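Local coordinates for 6-phospho-beta-glucosidase BglT (Thermotoga maritima, PDB 1UP7), which hydrolyses cellobiose 6'-phosphate to glucose 6-phosphate and glucose, using NAD(+) and a manganese ion as a family 4 glycosidase, at residues F150-L155 with D331-I336; V236-N241 with H355-F360. All coordinates share one frame; numbering follows the deposited sequence.

Contact 1: F150-L155 with D331-I336; sequences FVRNYL and DYVLEI
Asn153 and Arg152, on helix 144-155, meet Asp331 and Val333 where a loop runs into strand 333-341. The backbones stay well separated: the CA atoms of Arg152 and Val333 are 7.9 Å apart, and those of Asn153 and Asp331 7.6 Å, so that contact is made by side chains from the helix meeting a backbone carbonyl and the Val333 side chain. The helix widens here into a pi-type turn, in which the carbonyl O of Phe150 accepts from the backbone N of both Tyr154 and Leu155.

The one polar link across the contact runs from Asn153 ND2 to the backbone O of Asp331, 2.9 Å away. The amide comes in nearly end-on to the carbonyl (C=O...N angle 160°), but its N-H points less directly at the oxygen (144°), which sits somewhat out of the amide plane. Both ends of this amide are engaged elsewhere too, ND2 with Glu149 and OD1 with Arg320, which should fix its rotation. Glu149 also takes the backbone N of Val333, and so ties helix to strand a second time. Beside the bond, Val333 and Asn153 pass in opposite directions, with Val333 CG2 4.0 Å from Asn153 ND2. The same methyl, anti to the carbonyl carbon of Val333, reaches Arg152 CB at 4.1 Å, touching the base of the arginine and not its guanidinium. The carboxylate of Asp331 turns instead to a salt bridge with Arg369 of helix 355-376.

This is a domain interface, joining a helix of the NAD-binding Rossmann domain, with its parallel sheet in order 3-2-1-4-5-6, to a strand of the C-terminal domain's antiparallel sheet.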
ATOM      1  N   PHE A 150      -8.798  17.805   8.284  1.00 17.83           N
ATOM      2  CA  PHE A 150      -8.561  19.020   7.538  1.00 17.88           C
ATOM      3  C   PHE A 150      -7.194  19.657   7.858  1.00 18.30           C
ATOM      4  O   PHE A 150      -6.418  19.965   6.928  1.00 18.16           O
ATOM      5  CB  PHE A 150      -9.710  19.986   7.801  1.00 17.95           C
ATOM      6  CG  PHE A 150      -9.505  21.373   7.262  1.00 16.69           C
ATOM      7  CD1 PHE A 150      -9.442  21.603   5.887  1.00 17.38           C
ATOM      8  CD2 PHE A 150      -9.441  22.458   8.139  1.00 14.69           C
ATOM      9  CE1 PHE A 150      -9.306  22.918   5.376  1.00 17.46           C
ATOM     10  CE2 PHE A 150      -9.300  23.749   7.663  1.00 15.19           C
ATOM     11  CZ  PHE A 150      -9.244  23.993   6.272  1.00 16.11           C
ATOM     12  N   VAL A 151      -6.887  19.828   9.145  1.00 17.93           N
ATOM     13  CA  VAL A 151      -5.621  20.423   9.532  1.00 18.01           C
ATOM     14  C   VAL A 151      -4.398  19.552   9.208  1.00 18.70           C
ATOM     15  O   VAL A 151      -3.397  20.067   8.674  1.00 19.08           O
ATOM     16  CB  VAL A 151      -5.564  20.819  11.008  1.00 18.41           C
ATOM     17  CG1 VAL A 151      -4.162  21.418  11.335  1.00 16.90           C
ATOM     18  CG2 VAL A 151      -6.695  21.803  11.357  1.00 17.26           C
ATOM     19  N   ARG A 152      -4.463  18.264   9.507  1.00 18.33           N
ATOM     20  CA  ARG A 152      -3.323  17.372   9.237  1.00 18.61           C
ATOM     21  C   ARG A 152      -3.051  17.169   7.751  1.00 18.70           C
ATOM     22  O   ARG A 152      -1.894  17.188   7.324  1.00 18.63           O
ATOM     23  CB  ARG A 152      -3.540  16.002   9.882  1.00 17.42           C
ATOM     24  CG  ARG A 152      -3.490  16.041  11.386  1.00 18.15           C
ATOM     25  CD  ARG A 152      -2.177  16.531  11.965  1.00 17.47           C
ATOM     26  NE  ARG A 152      -1.028  15.830  11.397  1.00 19.16           N
ATOM     27  CZ  ARG A 152      -0.533  14.681  11.860  1.00 19.96           C
ATOM     28  NH1 ARG A 152      -1.076  14.053  12.891  1.00 16.36           N
ATOM     29  NH2 ARG A 152       0.512  14.149  11.269  1.00 20.59           N
ATOM     30  N   ASN A 153      -4.116  16.982   6.969  1.00 18.50           N
ATOM     31  CA  ASN A 153      -3.956  16.560   5.581  1.00 18.68           C
ATOM     32  C   ASN A 153      -4.090  17.649   4.528  1.00 18.34           C
ATOM     33  O   ASN A 153      -3.688  17.463   3.393  1.00 18.67           O
ATOM     34  CB  ASN A 153      -4.889  15.366   5.297  1.00 18.49           C
ATOM     35  CG  ASN A 153      -4.405  14.096   5.988  1.00 18.10           C
ATOM     36  OD1 ASN A 153      -3.208  13.941   6.237  1.00 17.25           O
ATOM     37  ND2 ASN A 153      -5.327  13.202   6.316  1.00 19.13           N
ATOM     38  N   TYR A 154      -4.656  18.788   4.892  1.00 18.17           N
ATOM     39  CA  TYR A 154      -4.843  19.856   3.920  1.00 18.24           C
ATOM     40  C   TYR A 154      -4.087  21.121   4.325  1.00 18.64           C
ATOM     41  O   TYR A 154      -3.429  21.706   3.496  1.00 18.68           O
ATOM     42  CB  TYR A 154      -6.326  20.120   3.666  1.00 18.50           C
ATOM     43  CG  TYR A 154      -7.028  18.922   3.064  1.00 18.31           C
ATOM     44  CD1 TYR A 154      -7.430  17.866   3.875  1.00 15.10           C
ATOM     45  CD2 TYR A 154      -7.231  18.825   1.668  1.00 16.42           C
ATOM     46  CE1 TYR A 154      -8.049  16.749   3.346  1.00 19.45           C
ATOM     47  CE2 TYR A 154      -7.848  17.705   1.125  1.00 17.64           C
ATOM     48  CZ  TYR A 154      -8.254  16.677   1.976  1.00 20.86           C
ATOM     49  OH  TYR A 154      -8.894  15.580   1.494  1.00 23.92           O
ATOM     50  N   LEU A 155      -4.143  21.527   5.605  1.00 18.93           N
ATOM     51  CA  LEU A 155      -3.241  22.608   6.068  1.00 18.81           C
ATOM     52  C   LEU A 155      -1.836  22.088   6.381  1.00 19.35           C
ATOM     53  O   LEU A 155      -0.889  22.858   6.427  1.00 19.12           O
ATOM     54  CB  LEU A 155      -3.808  23.362   7.265  1.00 18.11           C
ATOM     55  CG  LEU A 155      -5.295  23.751   7.180  1.00 19.19           C
ATOM     56  CD1 LEU A 155      -5.655  24.491   8.439  1.00 17.96           C
ATOM     57  CD2 LEU A 155      -5.649  24.606   5.926  1.00 16.29           C
ATOM     58  N   ASP A 331      -2.854   7.562   5.682  1.00 19.66           N
ATOM     59  CA  ASP A 331      -3.219   8.972   5.785  1.00 20.13           C
ATOM     60  C   ASP A 331      -4.608   9.207   6.372  1.00 19.46           C
ATOM     61  O   ASP A 331      -4.960  10.358   6.616  1.00 19.90           O
ATOM     62  CB  ASP A 331      -3.133   9.655   4.411  1.00 20.46           C
ATOM     63  CG  ASP A 331      -3.921   8.899   3.354  1.00 23.90           C
ATOM     64  OD1 ASP A 331      -5.160   9.025   3.270  1.00 24.54           O
ATOM     65  OD2 ASP A 331      -3.386   8.069   2.599  1.00 31.17           O
ATOM     66  N   TYR A 332      -5.413   8.168   6.586  1.00 18.71           N
ATOM     67  CA  TYR A 332      -6.712   8.400   7.253  1.00 18.51           C
ATOM     68  C   TYR A 332      -6.426   8.932   8.647  1.00 18.60           C
ATOM     69  O   TYR A 332      -5.690   8.286   9.416  1.00 18.94           O
ATOM     70  CB  TYR A 332      -7.532   7.120   7.390  1.00 18.00           C
ATOM     71  CG  TYR A 332      -8.419   6.708   6.217  1.00 17.62           C
ATOM     72  CD1 TYR A 332      -8.127   7.088   4.887  1.00 15.92           C
ATOM     73  CD2 TYR A 332      -9.545   5.911   6.446  1.00 16.26           C
ATOM     74  CE1 TYR A 332      -8.953   6.682   3.818  1.00 15.59           C
ATOM     75  CE2 TYR A 332     -10.396   5.513   5.386  1.00 17.25           C
ATOM     76  CZ  TYR A 332     -10.078   5.889   4.086  1.00 15.73           C
ATOM     77  OH  TYR A 332     -10.876   5.447   3.081  1.00 15.27           O
ATOM     78  N   VAL A 333      -6.954  10.113   8.979  1.00 18.01           N
ATOM     79  CA  VAL A 333      -7.030  10.500  10.393  1.00 17.36           C
ATOM     80  C   VAL A 333      -8.065   9.602  11.084  1.00 17.78           C
ATOM     81  O   VAL A 333      -9.221   9.501  10.628  1.00 17.86           O
ATOM     82  CB  VAL A 333      -7.393  11.996  10.587  1.00 17.36           C
ATOM     83  CG1 VAL A 333      -7.844  12.271  12.010  1.00 14.14           C
ATOM     84  CG2 VAL A 333      -6.190  12.909  10.189  1.00 15.95           C
ATOM     85  N   LEU A 334      -7.633   8.935  12.149  1.00 17.39           N
ATOM     86  CA  LEU A 334      -8.483   8.076  12.944  1.00 17.46           C
ATOM     87  C   LEU A 334      -8.384   8.481  14.409  1.00 17.70           C
ATOM     88  O   LEU A 334      -7.472   9.209  14.802  1.00 16.92           O
ATOM     89  CB  LEU A 334      -8.029   6.613  12.809  1.00 17.00           C
ATOM     90  CG  LEU A 334      -8.009   6.051  11.389  1.00 17.11           C
ATOM     91  CD1 LEU A 334      -7.389   4.651  11.400  1.00 16.15           C
ATOM     92  CD2 LEU A 334      -9.400   6.073  10.775  1.00 15.02           C
ATOM     93  N   GLU A 335      -9.319   7.983  15.209  1.00 17.66           N
ATOM     94  CA  GLU A 335      -9.233   8.089  16.665  1.00 17.62           C
ATOM     95  C   GLU A 335      -8.734   6.724  17.183  1.00 17.06           C
ATOM     96  O   GLU A 335      -9.430   5.725  17.057  1.00 17.26           O
ATOM     97  CB  GLU A 335     -10.613   8.496  17.220  1.00 17.23           C
ATOM     98  CG  GLU A 335     -10.682   8.717  18.724  1.00 18.40           C
ATOM     99  CD  GLU A 335     -12.037   9.277  19.161  1.00 19.33           C
ATOM    100  OE1 GLU A 335     -12.966   8.493  19.466  1.00 17.51           O
ATOM    101  OE2 GLU A 335     -12.165  10.526  19.182  1.00 21.34           O
ATOM    102  N   ILE A 336      -7.522   6.697  17.727  1.00 16.59           N
ATOM    103  CA  ILE A 336      -6.747   5.463  17.959  1.00 16.33           C
ATOM    104  C   ILE A 336      -5.789   5.675  19.141  1.00 17.15           C
ATOM    105  O   ILE A 336      -5.416   6.822  19.436  1.00 17.20           O
ATOM    106  CB  ILE A 336      -5.926   5.048  16.686  1.00 15.07           C
ATOM    107  CG1 ILE A 336      -5.181   6.278  16.096  1.00 14.94           C
ATOM    108  CG2 ILE A 336      -6.825   4.371  15.632  1.00 13.26           C
ATOM    109  CD1 ILE A 336      -4.265   5.965  14.846  1.00 14.64           C
TER

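Contact 2: V236-N241 with H355-F360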
ATOM      1  N   VAL A 236     -22.323  -8.549  16.038  1.00 18.48           N
ATOM      2  CA  VAL A 236     -21.361  -7.600  15.547  1.00 18.11           C
ATOM      3  C   VAL A 236     -20.010  -7.789  16.243  1.00 18.31           C
ATOM      4  O   VAL A 236     -18.965  -7.543  15.648  1.00 18.20           O
ATOM      5  CB  VAL A 236     -21.864  -6.164  15.798  1.00 18.33           C
ATOM      6  CG1 VAL A 236     -20.815  -5.139  15.440  1.00 17.31           C
ATOM      7  CG2 VAL A 236     -23.156  -5.899  15.027  1.00 18.32           C
ATOM      8  N   ARG A 237     -20.052  -8.208  17.502  1.00 18.41           N
ATOM      9  CA  ARG A 237     -18.851  -8.430  18.330  1.00 19.36           C
ATOM     10  C   ARG A 237     -17.888  -7.235  18.392  1.00 19.04           C
ATOM     11  O   ARG A 237     -16.671  -7.383  18.399  1.00 19.65           O
ATOM     12  CB  ARG A 237     -18.111  -9.724  17.960  1.00 19.58           C
ATOM     13  CG  ARG A 237     -18.863 -10.984  18.310  1.00 22.10           C
ATOM     14  CD  ARG A 237     -17.956 -12.207  18.454  1.00 29.52           C
ATOM     15  NE  ARG A 237     -17.540 -12.463  19.847  1.00 35.10           N
ATOM     16  CZ  ARG A 237     -18.118 -11.948  20.951  1.00 37.10           C
ATOM     17  NH1 ARG A 237     -19.151 -11.117  20.870  1.00 37.65           N
ATOM     18  NH2 ARG A 237     -17.651 -12.262  22.153  1.00 38.25           N
ATOM     19  N   LEU A 238     -18.460  -6.050  18.456  1.00 18.83           N
ATOM     20  CA  LEU A 238     -17.721  -4.804  18.643  1.00 18.76           C
ATOM     21  C   LEU A 238     -18.497  -3.961  19.657  1.00 19.12           C
ATOM     22  O   LEU A 238     -19.755  -3.933  19.669  1.00 19.19           O
ATOM     23  CB  LEU A 238     -17.618  -3.976  17.339  1.00 17.97           C
ATOM     24  CG  LEU A 238     -16.884  -4.487  16.086  1.00 17.23           C
ATOM     25  CD1 LEU A 238     -17.047  -3.513  14.892  1.00 15.58           C
ATOM     26  CD2 LEU A 238     -15.412  -4.703  16.405  1.00 14.87           C
ATOM     27  N   ILE A 239     -17.769  -3.270  20.520  1.00 18.68           N
ATOM     28  CA  ILE A 239     -18.433  -2.288  21.357  1.00 18.28           C
ATOM     29  C   ILE A 239     -18.405  -1.001  20.563  1.00 18.47           C
ATOM     30  O   ILE A 239     -17.371  -0.567  20.090  1.00 18.87           O
ATOM     31  CB  ILE A 239     -17.773  -2.104  22.759  1.00 18.65           C
ATOM     32  CG1 ILE A 239     -17.889  -3.368  23.595  1.00 17.38           C
ATOM     33  CG2 ILE A 239     -18.428  -0.946  23.527  1.00 17.39           C
ATOM     34  CD1 ILE A 239     -16.681  -3.659  24.391  1.00 17.33           C
ATOM     35  N   VAL A 240     -19.567  -0.405  20.401  1.00 18.65           N
ATOM     36  CA  VAL A 240     -19.767   0.641  19.430  1.00 18.95           C
ATOM     37  C   VAL A 240     -19.933   2.014  20.106  1.00 18.62           C
ATOM     38  O   VAL A 240     -20.548   2.144  21.144  1.00 17.52           O
ATOM     39  CB  VAL A 240     -20.967   0.278  18.516  1.00 19.75           C
ATOM     40  CG1 VAL A 240     -22.359   0.648  19.141  1.00 17.58           C
ATOM     41  CG2 VAL A 240     -20.799   0.924  17.210  1.00 22.56           C
ATOM     42  N   ASN A 241     -19.336   3.043  19.536  1.00 19.31           N
ATOM     43  CA  ASN A 241     -19.616   4.424  19.982  1.00 19.69           C
ATOM     44  C   ASN A 241     -21.136   4.665  19.944  1.00 19.35           C
ATOM     45  O   ASN A 241     -21.790   4.312  18.990  1.00 19.10           O
ATOM     46  CB  ASN A 241     -18.869   5.417  19.082  1.00 19.94           C
ATOM     47  CG  ASN A 241     -18.897   6.884  19.592  1.00 22.67           C
ATOM     48  OD1 ASN A 241     -19.957   7.484  19.812  1.00 24.55           O
ATOM     49  ND2 ASN A 241     -17.710   7.477  19.728  1.00 25.09           N
ATOM     50  N   HIS A 355     -14.494  -5.547   9.092  1.00 17.59           N
ATOM     51  CA  HIS A 355     -15.149  -5.033   7.876  1.00 17.60           C
ATOM     52  C   HIS A 355     -16.363  -4.190   8.206  1.00 17.66           C
ATOM     53  O   HIS A 355     -16.642  -3.218   7.516  1.00 17.43           O
ATOM     54  CB  HIS A 355     -15.554  -6.158   6.911  1.00 17.21           C
ATOM     55  CG  HIS A 355     -14.400  -6.993   6.447  1.00 18.31           C
ATOM     56  ND1 HIS A 355     -14.437  -8.372   6.424  1.00 19.09           N
ATOM     57  CD2 HIS A 355     -13.173  -6.642   5.995  1.00 18.79           C
ATOM     58  CE1 HIS A 355     -13.279  -8.833   5.993  1.00 19.23           C
ATOM     59  NE2 HIS A 355     -12.500  -7.805   5.712  1.00 20.63           N
ATOM     60  N   PHE A 356     -17.074  -4.553   9.273  1.00 17.53           N
ATOM     61  CA  PHE A 356     -18.283  -3.833   9.701  1.00 17.20           C
ATOM     62  C   PHE A 356     -17.906  -2.417  10.086  1.00 17.65           C
ATOM     63  O   PHE A 356     -18.540  -1.446   9.675  1.00 17.65           O
ATOM     64  CB  PHE A 356     -18.923  -4.511  10.918  1.00 16.51           C
ATOM     65  CG  PHE A 356     -20.207  -3.876  11.388  1.00 16.58           C
ATOM     66  CD1 PHE A 356     -21.434  -4.262  10.847  1.00 15.21           C
ATOM     67  CD2 PHE A 356     -20.200  -2.891  12.384  1.00 16.64           C
ATOM     68  CE1 PHE A 356     -22.627  -3.703  11.301  1.00 16.04           C
ATOM     69  CE2 PHE A 356     -21.387  -2.315  12.826  1.00 16.22           C
ATOM     70  CZ  PHE A 356     -22.613  -2.730  12.281  1.00 15.46           C
ATOM     71  N   ALA A 357     -16.866  -2.293  10.888  1.00 17.73           N
ATOM     72  CA  ALA A 357     -16.321  -0.973  11.208  1.00 18.11           C
ATOM     73  C   ALA A 357     -15.804  -0.216   9.957  1.00 18.25           C
ATOM     74  O   ALA A 357     -16.044   0.982   9.814  1.00 17.97           O
ATOM     75  CB  ALA A 357     -15.240  -1.068  12.270  1.00 16.07           C
ATOM     76  N   LEU A 358     -15.097  -0.906   9.068  1.00 18.37           N
ATOM     77  CA  LEU A 358     -14.571  -0.257   7.858  1.00 18.41           C
ATOM     78  C   LEU A 358     -15.705   0.289   6.956  1.00 18.98           C
ATOM     79  O   LEU A 358     -15.541   1.335   6.350  1.00 19.05           O
ATOM     80  CB  LEU A 358     -13.649  -1.200   7.087  1.00 17.47           C
ATOM     81  CG  LEU A 358     -12.163  -1.065   7.443  1.00 17.85           C
ATOM     82  CD1 LEU A 358     -11.901  -1.133   8.948  1.00 16.53           C
ATOM     83  CD2 LEU A 358     -11.289  -2.070   6.682  1.00 16.56           C
ATOM     84  N   SER A 359     -16.856  -0.389   6.895  1.00 18.91           N
ATOM     85  CA  SER A 359     -17.942   0.088   6.058  1.00 19.51           C
ATOM     86  C   SER A 359     -18.299   1.517   6.460  1.00 19.85           C
ATOM     87  O   SER A 359     -18.491   2.384   5.583  1.00 20.58           O
ATOM     88  CB  SER A 359     -19.177  -0.796   6.132  1.00 18.72           C
ATOM     89  OG  SER A 359     -19.751  -0.799   7.439  1.00 21.68           O
ATOM     90  N   PHE A 360     -18.362   1.781   7.766  1.00 19.02           N
ATOM     91  CA  PHE A 360     -18.630   3.154   8.208  1.00 19.17           C
ATOM     92  C   PHE A 360     -17.429   4.086   8.045  1.00 19.07           C
ATOM     93  O   PHE A 360     -17.587   5.180   7.537  1.00 19.41           O
ATOM     94  CB  PHE A 360     -19.134   3.214   9.653  1.00 19.36           C
ATOM     95  CG  PHE A 360     -20.430   2.474   9.863  1.00 18.66           C
ATOM     96  CD1 PHE A 360     -21.648   3.058   9.500  1.00 18.81           C
ATOM     97  CD2 PHE A 360     -20.426   1.204  10.416  1.00 17.37           C
ATOM     98  CE1 PHE A 360     -22.841   2.373   9.688  1.00 17.66           C
ATOM     99  CE2 PHE A 360     -21.612   0.519  10.617  1.00 18.59           C
ATOM    100  CZ  PHE A 360     -22.813   1.100  10.242  1.00 18.41           C
TER
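Val236 CG1 sits over one face of the Phe356 ring, 4.1 Å from its centroid and 22° off the ring normal, a CH-pi contact. The methyl is displaced toward the rim, so it bears chiefly on CD2, at 3.8 Å, and on the adjoining CE2. The two side chains cross at about a right angle: the valine presents a single branch to the ring, the one anti to its backbone N (chi1 174°). Phe356 extends its ring from the first turn of helix 355-376 toward residues 236-238, with CG likewise anti to the backbone N (chi1 -177°).

Leu238 supplies the second bump. Its CD1 fits into the notch between Phe356 and Ala357, 4.1 Å from Phe356 CD2 and 4.0 Å from Ala357 CB. Toward the ring it comes obliquely, while the small methyl of Ala357 forms the low side of the hollow. CD2 of the ring thus lies against a methyl from each of Val236 and Leu238.

These side chains belong to the C-terminal domain of the family 4 glycosidase: helix 230-236 ends at Val236, Arg237 leaves helical geometry with positive phi, and the chain then enters strand 239-240 beside strand 195-203. With Arg237 pointing elsewhere, Val236 and Leu238 both direct their side chains toward helix 355-376. Phe197 of strand 195-203 extends the apolar patch, touching both Leu238 and Ala357.

Within the helix, Ser359 OG donates to the carbonyl O of Phe356 at 2.6 Å. Lys385 of the second subunit reaches the same region, packing on Phe356 and hydrogen-bonding to the backbone O of Val236.

How the contacts relate
Contact 1 is partly buried and joins the Rossmann domain to the C-terminal domain, whereas contact 2 is fully buried and lies within the C-terminal domain. Their chemistry differs accordingly: a side-chain amide hydrogen-bonded to a backbone carbonyl, amid charged neighbours, at the domain interface, against purely apolar packing round an aromatic ring. Their centres are about 20 Å apart, and although the nearest atoms come to about 5 Å they do not touch. Helix 355-376 connects them, providing residues 355-360 to contact 2 and, further along, Arg369 beside contact 1. The second subunit approaches both: its His362 packs on Tyr332, a residue of segment 331-336, and it reaches contact 2 more extensively.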